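Alr1585 protein (Nostoc sp., PDB 5C2I) is a haem-containing DyP-type peroxidase that probably oxidises dyes and related substrates with hydrogen peroxide. Local coordinates at residues Asp241-Thr246 against Phe457-Phe463; Val202-Ser206 against Thr309-Asn313; Ser425-Trp430 against Glu440-Leu446. The protein carries 1 engineered substitution. All blocks are in the same frame, centred on the assembly; numbering follows the deposited sequence.

Overall arrangement
From the N terminus, the chain builds the sheet with strands 42-50 and 177-189, then reaches the haem with residues 202-206. Contact 2 starts there and closes at 309-313. Contact 1 begins within that interval, at 241-246, and closes at 457-463, so the two cross. Contact 3, a local hairpin of 425-430 with 440-446, falls within the span of contact 1. Contact 1 ties the turn before strand 250-261 to the end of strand 448-458 and the start of helix 461-465. Contact 2 joins the loop between strand 195-196 and helix 212-221, beside the haem propionates, to the loop between helices 281-289 and 330-334. Its centre is about 33 Å from that of contact 1.

Contact 1. Residues Asp241-Thr246 against Phe457-Phe463; sequences DPNGNT and FAPSISF
Asn243 (chi1 m) lays its CB 3.3 Å from Phe463 CD1, and its ND2 bonds to the backbone of Gln112. Residues 241-244 form a type I turn, with Gly244 N to Asp241 O at 3.0 Å. Asp241 (chi1 t) also makes an Asx turn, its OD1 accepting from Asn243 N at 2.9 Å. Its OD2 faces the other segment and accepts from Ser460 N at 2.9 Å and Ser460 OG at 2.8 Å. Ser460 is the N-cap of helix 461-465. Its OG (chi1 p) accepts a weak bond from Phe463 N at 3.4 Å. The turn, between strands 239-240 and 250-261, thus packs on the start of helix 461-465, just after strand 448-458. Gly244 CA is 4.8 Å from Phe463 CA and packs against Ser460 OG at 3.3 Å. Asn245 N donates to Ser462 OG (chi1 p) at 3.0 Å, an oxygen also bonded to Asp29. Asn245 ND2 adds a weak bond to Ser462 O at 3.3 Å. Phe457 CE2 meets Asp241 CG at 4.1 Å, edge on.

Contact 2. Residues Val202-Ser206 against Thr309-Asn313; sequences VHGVS and TPTNN. Engineered in segment 202-206: His203 (natural residue Asp). With HEM (protoporphyrin IX containing Fe), chain E.
Residues 202-206 line the haem pocket, and the irregular segment 309-313 packs against them from behind, away from the haem. Gly204 has a positive phi (95/16), which turns the chain toward a propionate. Gly204 N donates to HEM O2A at 2.7 Å and Ser206 N to HEM O1A at 3.0 Å, so both oxygens of one propionate are held by backbone. Ser206 OG (chi1 t) donates to O2D of the other propionate at 2.6 Å. The same OG accepts a weak bond from Asn312 ND2 at 3.2 Å. Asn312 (chi1 t) is held more firmly by Arg337, which also bonds the haem. Ser206 and Asn312 have the nearest CA atoms, 6.4 Å apart. Beside them, Pro310 CG packs on Val205 CG2 at 4.0 Å and on Val202 CG1 at 4.2 Å; both valines are t. Asn313 N closes an ST turn on Thr311 OG1 at 3.2 Å. His203, an engineered replacement of Asp, sets its NE2 2.7 Å from a water oxygen that coordinates HEM FE at 2.3 Å. In DyP-type peroxidases the distal haem side typically carries an Asp in a GXXDG motif, and His203 and Gly204 fall at its last two positions.

Contact 3. Residues Ser425-Trp430 against Glu440-Leu446; sequences SGTQKW and EEYNFQL
This is a beta hairpin contact, in which strands 428-431 and 439-442 pair antiparallel and continue into an irregular, water-bridged end. Helices 263-277 and 281-289 pack against its aromatic side. The short strand axes approach to 4.6 Å, with 136° between their directions. Gln428 and Tyr442 are a hydrogen-bonded pair: Gln428 N to Tyr442 O is 3.2 Å and Tyr442 N to Gln428 O is 3.0 Å. Trp430 and Glu440 are the second such pair, with Trp430 N to Glu440 O and Glu440 N to Trp430 O both 2.9 Å. Lys429 and Glu441 lie between them as a non-hydrogen-bonded pair, CA atoms 4.5 Å apart.

Trp430 (chi1 m, chi2 79°) turns its indole back over the partner strand. Its NE1 donates to Tyr442 O at 3.1 Å, CD1 touches Tyr442 CB at 3.7 Å, and CZ2 reaches Phe444 CB at 3.9 Å. Tyr442 and Phe444 are both t; the tyrosine hydroxyl bonds to Asp269, and the Phe444 ring meets Phe266 edge-to-face.

Where the strand pairing ends, side chains bridge the gap. From the strand end, Gln428 OE1 (chi1 m) accepts from Phe444 N at 3.1 Å, while its NE2 bonds to Pro417 O. Asn443 ND2 donates to Thr427 OG1 at 2.7 Å, and Ser425 OG (chi1 p) to Gln445 OE1 at 2.8 Å. One water accepts from Gly426 N and Gln428 NE2, both at 2.9 Å, and also bonds to Phe444 O at 2.7 Å. The Leu446 side chain ends about 8 Å from the haem. The regular pairing with cross-strand indole packing is that of a two-stranded antiparallel beta hairpin.

Contact 1. Residues Asp241-Thr246 against Phe457-Phe463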
loop_
_atom_site.group_PDB
_atom_site.type_symbol
_atom_site.label_atom_id
_atom_site.label_comp_id
_atom_site.label_asym_id
_atom_site.label_seq_id
_atom_site.Cartn_x
_atom_site.Cartn_y
_atom_site.Cartn_z
ATOM N N ASP A 241 15.100 -20.667 38.860
ATOM C CA ASP A 241 14.098 -21.711 38.766
ATOM C C ASP A 241 14.493 -22.793 39.806
ATOM O O ASP A 241 15.501 -23.466 39.645
ATOM C CB ASP A 241 14.061 -22.288 37.368
ATOM C CG ASP A 241 13.018 -23.405 37.205
ATOM O OD1 ASP A 241 12.442 -23.877 38.222
ATOM O OD2 ASP A 241 12.775 -23.765 36.036
ATOM N N PRO A 242 13.688 -22.958 40.879
ATOM C CA PRO A 242 14.069 -23.970 41.897
ATOM C C PRO A 242 14.210 -25.387 41.334
ATOM O O PRO A 242 14.831 -26.205 41.974
ATOM C CB PRO A 242 12.930 -23.941 42.918
ATOM C CG PRO A 242 11.796 -23.282 42.238
ATOM C CD PRO A 242 12.315 -22.474 41.067
ATOM N N ASN A 243 13.688 -25.672 40.143
ATOM C CA ASN A 243 13.806 -27.034 39.525
ATOM C C ASN A 243 14.598 -27.015 38.227
ATOM O O ASN A 243 14.522 -27.966 37.419
ATOM C CB ASN A 243 12.408 -27.547 39.231
ATOM C CG ASN A 243 11.533 -27.513 40.466
ATOM O OD1 ASN A 243 11.826 -28.156 41.482
ATOM N ND2 ASN A 243 10.473 -26.713 40.402
ATOM N N GLY A 244 15.371 -25.955 37.980
ATOM C CA GLY A 244 16.253 -25.947 36.809
ATOM C C GLY A 244 17.382 -26.950 36.967
ATOM O O GLY A 244 17.641 -27.390 38.063
ATOM N N ASN A 245 18.066 -27.312 35.882
ATOM C CA ASN A 245 19.149 -28.304 35.910
ATOM C C ASN A 245 20.540 -27.769 35.520
ATOM O O ASN A 245 21.438 -28.574 35.170
ATOM C CB ASN A 245 18.777 -29.386 34.928
ATOM C CG ASN A 245 17.576 -30.142 35.408
ATOM O OD1 ASN A 245 17.499 -30.494 36.612
ATOM N ND2 ASN A 245 16.653 -30.432 34.506
ATOM N N THR A 246 20.744 -26.449 35.556
ATOM C CA THR A 246 22.059 -25.863 35.195
ATOM C C THR A 246 22.442 -25.008 36.357
ATOM O O THR A 246 21.649 -24.838 37.313
ATOM C CB THR A 246 22.083 -25.019 33.893
ATOM O OG1 THR A 246 21.468 -23.735 34.094
ATOM C CG2 THR A 246 21.371 -25.743 32.730
ATOM N N PHE A 457 4.480 -18.761 35.936
ATOM C CA PHE A 457 5.945 -18.741 35.954
ATOM C C PHE A 457 6.414 -19.281 34.613
ATOM O O PHE A 457 5.843 -20.255 34.100
ATOM C CB PHE A 457 6.452 -19.608 37.080
ATOM C CG PHE A 457 7.935 -19.529 37.288
ATOM C CD1 PHE A 457 8.527 -18.358 37.719
ATOM C CD2 PHE A 457 8.722 -20.615 37.059
ATOM C CE1 PHE A 457 9.894 -18.271 37.902
ATOM C CE2 PHE A 457 10.103 -20.577 37.298
ATOM C CZ PHE A 457 10.696 -19.377 37.679
ATOM N N ALA A 458 7.387 -18.597 34.011
ATOM C CA ALA A 458 8.113 -19.082 32.842
ATOM C C ALA A 458 9.286 -19.909 33.346
ATOM O O ALA A 458 10.274 -19.340 33.796
ATOM C CB ALA A 458 8.622 -17.914 32.014
ATOM N N PRO A 459 9.194 -21.259 33.297
ATOM C CA PRO A 459 10.293 -22.040 33.836
ATOM C C PRO A 459 11.527 -22.035 32.944
ATOM O O PRO A 459 11.449 -21.663 31.784
ATOM C CB PRO A 459 9.702 -23.464 33.945
ATOM C CG PRO A 459 8.243 -23.313 33.728
ATOM C CD PRO A 459 8.081 -22.105 32.861
ATOM N N SER A 460 12.658 -22.451 33.498
ATOM C CA SER A 460 13.866 -22.663 32.720
ATOM C C SER A 460 13.587 -23.769 31.722
ATOM O O SER A 460 12.706 -24.633 31.948
ATOM C CB SER A 460 15.028 -23.062 33.649
ATOM O OG SER A 460 14.815 -24.333 34.256
ATOM N N ILE A 461 14.293 -23.720 30.605
ATOM C CA ILE A 461 14.115 -24.673 29.536
ATOM C C ILE A 461 14.532 -26.099 29.968
ATOM O O ILE A 461 13.810 -27.061 29.667
ATOM C CB ILE A 461 14.846 -24.211 28.258
ATOM C CG1 ILE A 461 14.140 -22.931 27.747
ATOM C CG2 ILE A 461 14.855 -25.327 27.220
ATOM C CD1 ILE A 461 14.884 -22.181 26.660
ATOM N N SER A 462 15.621 -26.212 30.713
ATOM C CA SER A 462 16.104 -27.517 31.199
ATOM C C SER A 462 15.068 -28.200 32.074
ATOM O O SER A 462 14.864 -29.422 31.960
ATOM C CB SER A 462 17.465 -27.402 31.929
ATOM O OG SER A 462 17.384 -26.536 33.068
ATOM N N PHE A 463 14.379 -27.452 32.919
ATOM C CA PHE A 463 13.304 -28.026 33.708
ATOM C C PHE A 463 12.272 -28.701 32.806
ATOM O O PHE A 463 11.885 -29.880 33.037
ATOM C CB PHE A 463 12.632 -26.998 34.581
ATOM C CG PHE A 463 11.325 -27.437 35.158
ATOM C CD1 PHE A 463 11.272 -28.334 36.219
ATOM C CD2 PHE A 463 10.133 -26.908 34.711
ATOM C CE1 PHE A 463 10.077 -28.736 36.787
ATOM C CE2 PHE A 463 8.899 -27.293 35.289
ATOM C CZ PHE A 463 8.865 -28.221 36.317
#

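Contact 2. Residues Val202-Ser206 against Thr309-Asn313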
loop_
_atom_site.group_PDB
_atom_site.type_symbol
_atom_site.label_atom_id
_atom_site.label_comp_id
_atom_site.label_asym_id
_atom_site.label_seq_id
_atom_site.Cartn_x
_atom_site.Cartn_y
_atom_site.Cartn_z
ATOM N N VAL A 202 0.518 5.910 21.467
ATOM C CA VAL A 202 1.730 5.105 21.282
ATOM C C VAL A 202 2.026 4.365 22.577
ATOM O O VAL A 202 1.876 4.926 23.675
ATOM C CB VAL A 202 2.921 5.963 20.870
ATOM C CG1 VAL A 202 4.172 5.108 20.723
ATOM C CG2 VAL A 202 2.617 6.559 19.520
ATOM N N HIS A 203 2.429 3.115 22.448
ATOM C CA HIS A 203 2.451 2.200 23.586
ATOM C C HIS A 203 3.692 1.367 23.572
ATOM O O HIS A 203 4.102 0.877 22.501
ATOM C CB HIS A 203 1.202 1.323 23.537
ATOM C CG HIS A 203 0.872 0.677 24.844
ATOM N ND1 HIS A 203 0.533 -0.641 24.943
ATOM C CD2 HIS A 203 0.844 1.158 26.101
ATOM C CE1 HIS A 203 0.273 -0.941 26.207
ATOM N NE2 HIS A 203 0.474 0.129 26.928
ATOM N N GLY A 204 4.270 1.165 24.762
ATOM C CA GLY A 204 5.502 0.407 24.915
ATOM C C GLY A 204 6.733 1.277 24.940
ATOM O O GLY A 204 7.833 0.766 24.793
ATOM N N VAL A 205 6.569 2.586 25.152
ATOM C CA VAL A 205 7.681 3.517 25.049
ATOM C C VAL A 205 8.716 3.309 26.201
ATOM O O VAL A 205 9.925 3.171 25.948
ATOM C CB VAL A 205 7.201 4.980 25.071
ATOM C CG1 VAL A 205 8.373 5.915 25.018
ATOM C CG2 VAL A 205 6.220 5.252 23.946
ATOM N N SER A 206 8.240 3.332 27.446
ATOM C CA SER A 206 9.132 3.301 28.622
ATOM C C SER A 206 9.212 1.912 29.240
ATOM O O SER A 206 8.217 1.402 29.808
ATOM C CB SER A 206 8.651 4.295 29.670
ATOM O OG SER A 206 9.562 4.316 30.752
ATOM N N THR A 309 9.631 8.435 16.817
ATOM C CA THR A 309 10.253 7.808 18.018
ATOM C C THR A 309 10.176 8.796 19.203
ATOM O O THR A 309 10.941 9.767 19.279
ATOM C CB THR A 309 11.706 7.405 17.716
ATOM O OG1 THR A 309 11.673 6.421 16.664
ATOM C CG2 THR A 309 12.400 6.797 18.931
ATOM N N PRO A 310 9.193 8.610 20.080
ATOM C CA PRO A 310 9.011 9.551 21.170
ATOM C C PRO A 310 10.149 9.537 22.166
ATOM O O PRO A 310 10.807 8.510 22.368
ATOM C CB PRO A 310 7.759 9.050 21.902
ATOM C CG PRO A 310 7.253 7.886 21.114
ATOM C CD PRO A 310 8.290 7.459 20.153
ATOM N N THR A 311 10.386 10.680 22.782
ATOM C CA THR A 311 11.396 10.726 23.815
ATOM C C THR A 311 10.937 10.003 25.094
ATOM O O THR A 311 9.752 10.014 25.423
ATOM C CB THR A 311 11.809 12.184 24.135
ATOM O OG1 THR A 311 13.031 12.156 24.880
ATOM C CG2 THR A 311 10.750 12.934 24.920
ATOM N N ASN A 312 11.904 9.401 25.793
ATOM C CA ASN A 312 11.730 8.910 27.157
ATOM C C ASN A 312 12.623 9.581 28.153
ATOM O O ASN A 312 12.711 9.158 29.333
ATOM C CB ASN A 312 11.903 7.388 27.218
ATOM C CG ASN A 312 11.164 6.789 28.410
ATOM O OD1 ASN A 312 10.067 7.229 28.755
ATOM N ND2 ASN A 312 11.785 5.839 29.054
ATOM N N ASN A 313 13.284 10.654 27.691
ATOM C CA ASN A 313 14.302 11.245 28.484
ATOM C C ASN A 313 13.713 12.379 29.296
ATOM O O ASN A 313 13.869 13.539 28.962
ATOM C CB ASN A 313 15.465 11.750 27.653
ATOM C CG ASN A 313 16.604 12.214 28.518
ATOM O OD1 ASN A 313 17.028 11.486 29.441
ATOM N ND2 ASN A 313 17.159 13.393 28.214
HETATM C CHA HEM E . 2.697 3.316 30.092
HETATM C CHB HEM E . -1.640 2.616 28.102
HETATM C CHC HEM E . -2.611 -0.741 31.450
HETATM C CHD HEM E . 1.624 0.173 33.550
HETATM C C1A HEM E . 1.590 3.434 29.267
HETATM C C2A HEM E . 1.468 4.357 28.187
HETATM C C3A HEM E . 0.252 4.157 27.633
HETATM C C4A HEM E . -0.360 3.103 28.348
HETATM C CMA HEM E . -0.347 4.855 26.442
HETATM C CAA HEM E . 2.502 5.389 27.715
HETATM C CBA HEM E . 3.546 4.935 26.692
HETATM C CGA HEM E . 4.363 3.822 27.289
HETATM O O1A HEM E . 5.354 4.047 28.043
HETATM O O2A HEM E . 4.038 2.661 27.030
HETATM C C1B HEM E . -2.247 1.598 28.836
HETATM C C2B HEM E . -3.539 1.045 28.529
HETATM C C3B HEM E . -3.792 0.096 29.418
HETATM C C4B HEM E . -2.653 0.107 30.338
HETATM C CMB HEM E . -4.392 1.461 27.383
HETATM C CAB HEM E . -4.928 -0.850 29.552
HETATM C CBB HEM E . -5.717 -1.227 28.530
HETATM C C1C HEM E . -1.549 -0.759 32.370
HETATM C C2C HEM E . -1.517 -1.456 33.560
HETATM C C3C HEM E . -0.319 -1.172 34.164
HETATM C C4C HEM E . 0.377 -0.314 33.305
HETATM C CMC HEM E . -2.545 -2.407 34.099
HETATM C CAC HEM E . 0.200 -1.607 35.460
HETATM C CBC HEM E . -0.467 -1.913 36.545
HETATM C C1D HEM E . 2.276 1.030 32.665
HETATM C C2D HEM E . 3.645 1.467 32.914
HETATM C C3D HEM E . 3.934 2.372 31.989
HETATM C C4D HEM E . 2.724 2.436 31.140
HETATM C CMD HEM E . 4.583 1.020 34.023
HETATM C CAD HEM E . 5.249 3.076 31.816
HETATM C CBD HEM E . 5.380 4.344 32.668
HETATM C CGD HEM E . 6.731 4.946 32.462
HETATM O O1D HEM E . 6.756 6.122 32.108
HETATM O O2D HEM E . 7.816 4.295 32.647
HETATM N NA HEM E . 0.434 2.725 29.405
HETATM N NB HEM E . -1.819 1.067 29.938
HETATM N NC HEM E . -0.434 0.018 32.257
HETATM N ND HEM E . 1.728 1.688 31.640
HETATM FE FE HEM E . -0.003 1.408 30.837
HETATM O O HOH W 1 0.739 -0.436 29.606
#

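Contact 3. Residues Ser425-Trp430 against Glu440-Leu446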
loop_
_atom_site.group_PDB
_atom_site.type_symbol
_atom_site.label_atom_id
_atom_site.label_comp_id
_atom_site.label_asym_id
_atom_site.label_seq_id
_atom_site.Cartn_x
_atom_site.Cartn_y
_atom_site.Cartn_z
ATOM N N SER A 425 -13.146 3.915 39.854
ATOM C CA SER A 425 -13.021 5.238 39.296
ATOM C C SER A 425 -13.343 6.281 40.356
ATOM O O SER A 425 -14.020 5.988 41.381
ATOM C CB SER A 425 -13.944 5.444 38.099
ATOM O OG SER A 425 -15.303 5.318 38.470
ATOM N N GLY A 426 -12.869 7.493 40.124
ATOM C CA GLY A 426 -13.074 8.591 41.076
ATOM C C GLY A 426 -12.758 9.958 40.496
ATOM O O GLY A 426 -13.017 10.230 39.308
ATOM N N THR A 427 -12.254 10.844 41.357
ATOM C CA THR A 427 -12.183 12.243 41.050
ATOM C C THR A 427 -10.724 12.637 40.840
ATOM O O THR A 427 -9.913 12.387 41.689
ATOM C CB THR A 427 -12.742 13.083 42.199
ATOM O OG1 THR A 427 -14.059 12.628 42.500
ATOM C CG2 THR A 427 -12.779 14.575 41.833
ATOM N N GLN A 428 -10.439 13.288 39.716
ATOM C CA GLN A 428 -9.129 13.918 39.490
ATOM C C GLN A 428 -9.251 15.426 39.443
ATOM O O GLN A 428 -10.331 15.984 39.175
ATOM C CB GLN A 428 -8.507 13.396 38.188
ATOM C CG GLN A 428 -8.264 11.896 38.167
ATOM C CD GLN A 428 -9.504 11.111 37.793
ATOM O OE1 GLN A 428 -10.404 11.608 37.095
ATOM N NE2 GLN A 428 -9.545 9.861 38.225
ATOM N N LYS A 429 -8.140 16.096 39.728
ATOM C CA LYS A 429 -8.035 17.553 39.607
ATOM C C LYS A 429 -7.170 17.866 38.401
ATOM O O LYS A 429 -6.041 17.409 38.330
ATOM C CB LYS A 429 -7.393 18.133 40.863
ATOM C CG LYS A 429 -8.281 17.959 42.094
ATOM C CD LYS A 429 -7.719 18.669 43.311
ATOM C CE LYS A 429 -6.555 17.922 43.897
ATOM N NZ LYS A 429 -6.361 18.343 45.302
ATOM N N TRP A 430 -7.712 18.632 37.472
ATOM C CA TRP A 430 -7.093 18.890 36.173
ATOM C C TRP A 430 -6.688 20.352 36.085
ATOM O O TRP A 430 -7.494 21.241 36.422
ATOM C CB TRP A 430 -8.093 18.541 35.072
ATOM C CG TRP A 430 -8.661 17.159 35.250
ATOM C CD1 TRP A 430 -9.646 16.785 36.107
ATOM C CD2 TRP A 430 -8.267 15.965 34.567
ATOM N NE1 TRP A 430 -9.923 15.446 35.981
ATOM C CE2 TRP A 430 -9.071 14.912 35.062
ATOM C CE3 TRP A 430 -7.323 15.677 33.570
ATOM C CZ2 TRP A 430 -8.943 13.590 34.599
ATOM C CZ3 TRP A 430 -7.198 14.395 33.120
ATOM C CH2 TRP A 430 -8.009 13.357 33.622
ATOM N N GLU A 440 -9.501 22.167 38.235
ATOM C CA GLU A 440 -10.924 21.939 38.255
ATOM C C GLU A 440 -11.159 20.419 38.392
ATOM O O GLU A 440 -10.448 19.625 37.788
ATOM C CB GLU A 440 -11.508 22.446 36.964
ATOM C CG GLU A 440 -12.939 22.062 36.743
ATOM C CD GLU A 440 -13.580 22.903 35.644
ATOM O OE1 GLU A 440 -13.174 24.078 35.477
ATOM O OE2 GLU A 440 -14.490 22.379 34.968
ATOM N N GLU A 441 -12.131 20.027 39.213
ATOM C CA GLU A 441 -12.418 18.590 39.411
ATOM C C GLU A 441 -13.225 18.015 38.245
ATOM O O GLU A 441 -14.115 18.671 37.728
ATOM C CB GLU A 441 -13.206 18.365 40.710
ATOM C CG GLU A 441 -12.363 18.494 41.961
ATOM C CD GLU A 441 -13.159 18.225 43.219
ATOM O OE1 GLU A 441 -14.393 18.298 43.181
ATOM O OE2 GLU A 441 -12.528 17.911 44.249
ATOM N N TYR A 442 -12.899 16.792 37.835
ATOM C CA TYR A 442 -13.691 16.067 36.839
ATOM C C TYR A 442 -13.497 14.585 37.123
ATOM O O TYR A 442 -12.355 14.120 37.322
ATOM C CB TYR A 442 -13.231 16.417 35.417
ATOM C CG TYR A 442 -13.995 15.813 34.285
ATOM C CD1 TYR A 442 -13.731 14.509 33.846
ATOM C CD2 TYR A 442 -14.937 16.554 33.598
ATOM C CE1 TYR A 442 -14.422 13.945 32.777
ATOM C CE2 TYR A 442 -15.638 15.995 32.530
ATOM C CZ TYR A 442 -15.362 14.690 32.120
ATOM O OH TYR A 442 -16.055 14.188 31.046
ATOM N N ASN A 443 -14.599 13.854 37.159
ATOM C CA ASN A 443 -14.543 12.402 37.413
ATOM C C ASN A 443 -14.405 11.694 36.073
ATOM O O ASN A 443 -15.400 11.477 35.389
ATOM C CB ASN A 443 -15.789 11.891 38.104
ATOM C CG ASN A 443 -15.734 11.948 39.603
ATOM O OD1 ASN A 443 -16.078 10.941 40.239
ATOM N ND2 ASN A 443 -15.323 13.061 40.181
ATOM N N PHE A 444 -13.169 11.373 35.676
ATOM C CA PHE A 444 -12.977 10.684 34.434
ATOM C C PHE A 444 -13.340 9.218 34.684
ATOM O O PHE A 444 -12.900 8.602 35.665
ATOM C CB PHE A 444 -11.548 10.807 33.890
ATOM C CG PHE A 444 -11.434 10.393 32.450
ATOM C CD1 PHE A 444 -11.730 11.286 31.438
ATOM C CD2 PHE A 444 -11.032 9.085 32.115
ATOM C CE1 PHE A 444 -11.659 10.909 30.106
ATOM C CE2 PHE A 444 -10.969 8.708 30.790
ATOM C CZ PHE A 444 -11.271 9.616 29.785
ATOM N N GLN A 445 -14.194 8.670 33.830
ATOM C CA GLN A 445 -14.685 7.343 34.062
ATOM C C GLN A 445 -13.690 6.282 33.625
ATOM O O GLN A 445 -12.854 6.506 32.745
ATOM C CB GLN A 445 -15.994 7.188 33.355
ATOM C CG GLN A 445 -16.708 5.882 33.592
ATOM C CD GLN A 445 -17.035 5.666 35.057
ATOM O OE1 GLN A 445 -16.199 5.156 35.803
ATOM N NE2 GLN A 445 -18.203 6.114 35.486
ATOM N N LEU A 446 -13.788 5.123 34.271
ATOM C CA LEU A 446 -12.938 3.963 33.938
ATOM C C LEU A 446 -13.541 3.263 32.744
ATOM O O LEU A 446 -14.677 2.796 32.798
ATOM C CB LEU A 446 -12.846 3.006 35.128
ATOM C CG LEU A 446 -12.095 1.698 34.941
ATOM C CD1 LEU A 446 -10.660 1.960 34.579
ATOM C CD2 LEU A 446 -12.208 0.849 36.206
HETATM O O HOH W 2 -11.345 7.664 37.614
HETATM O O HOH W 3 -14.880 8.741 37.868
#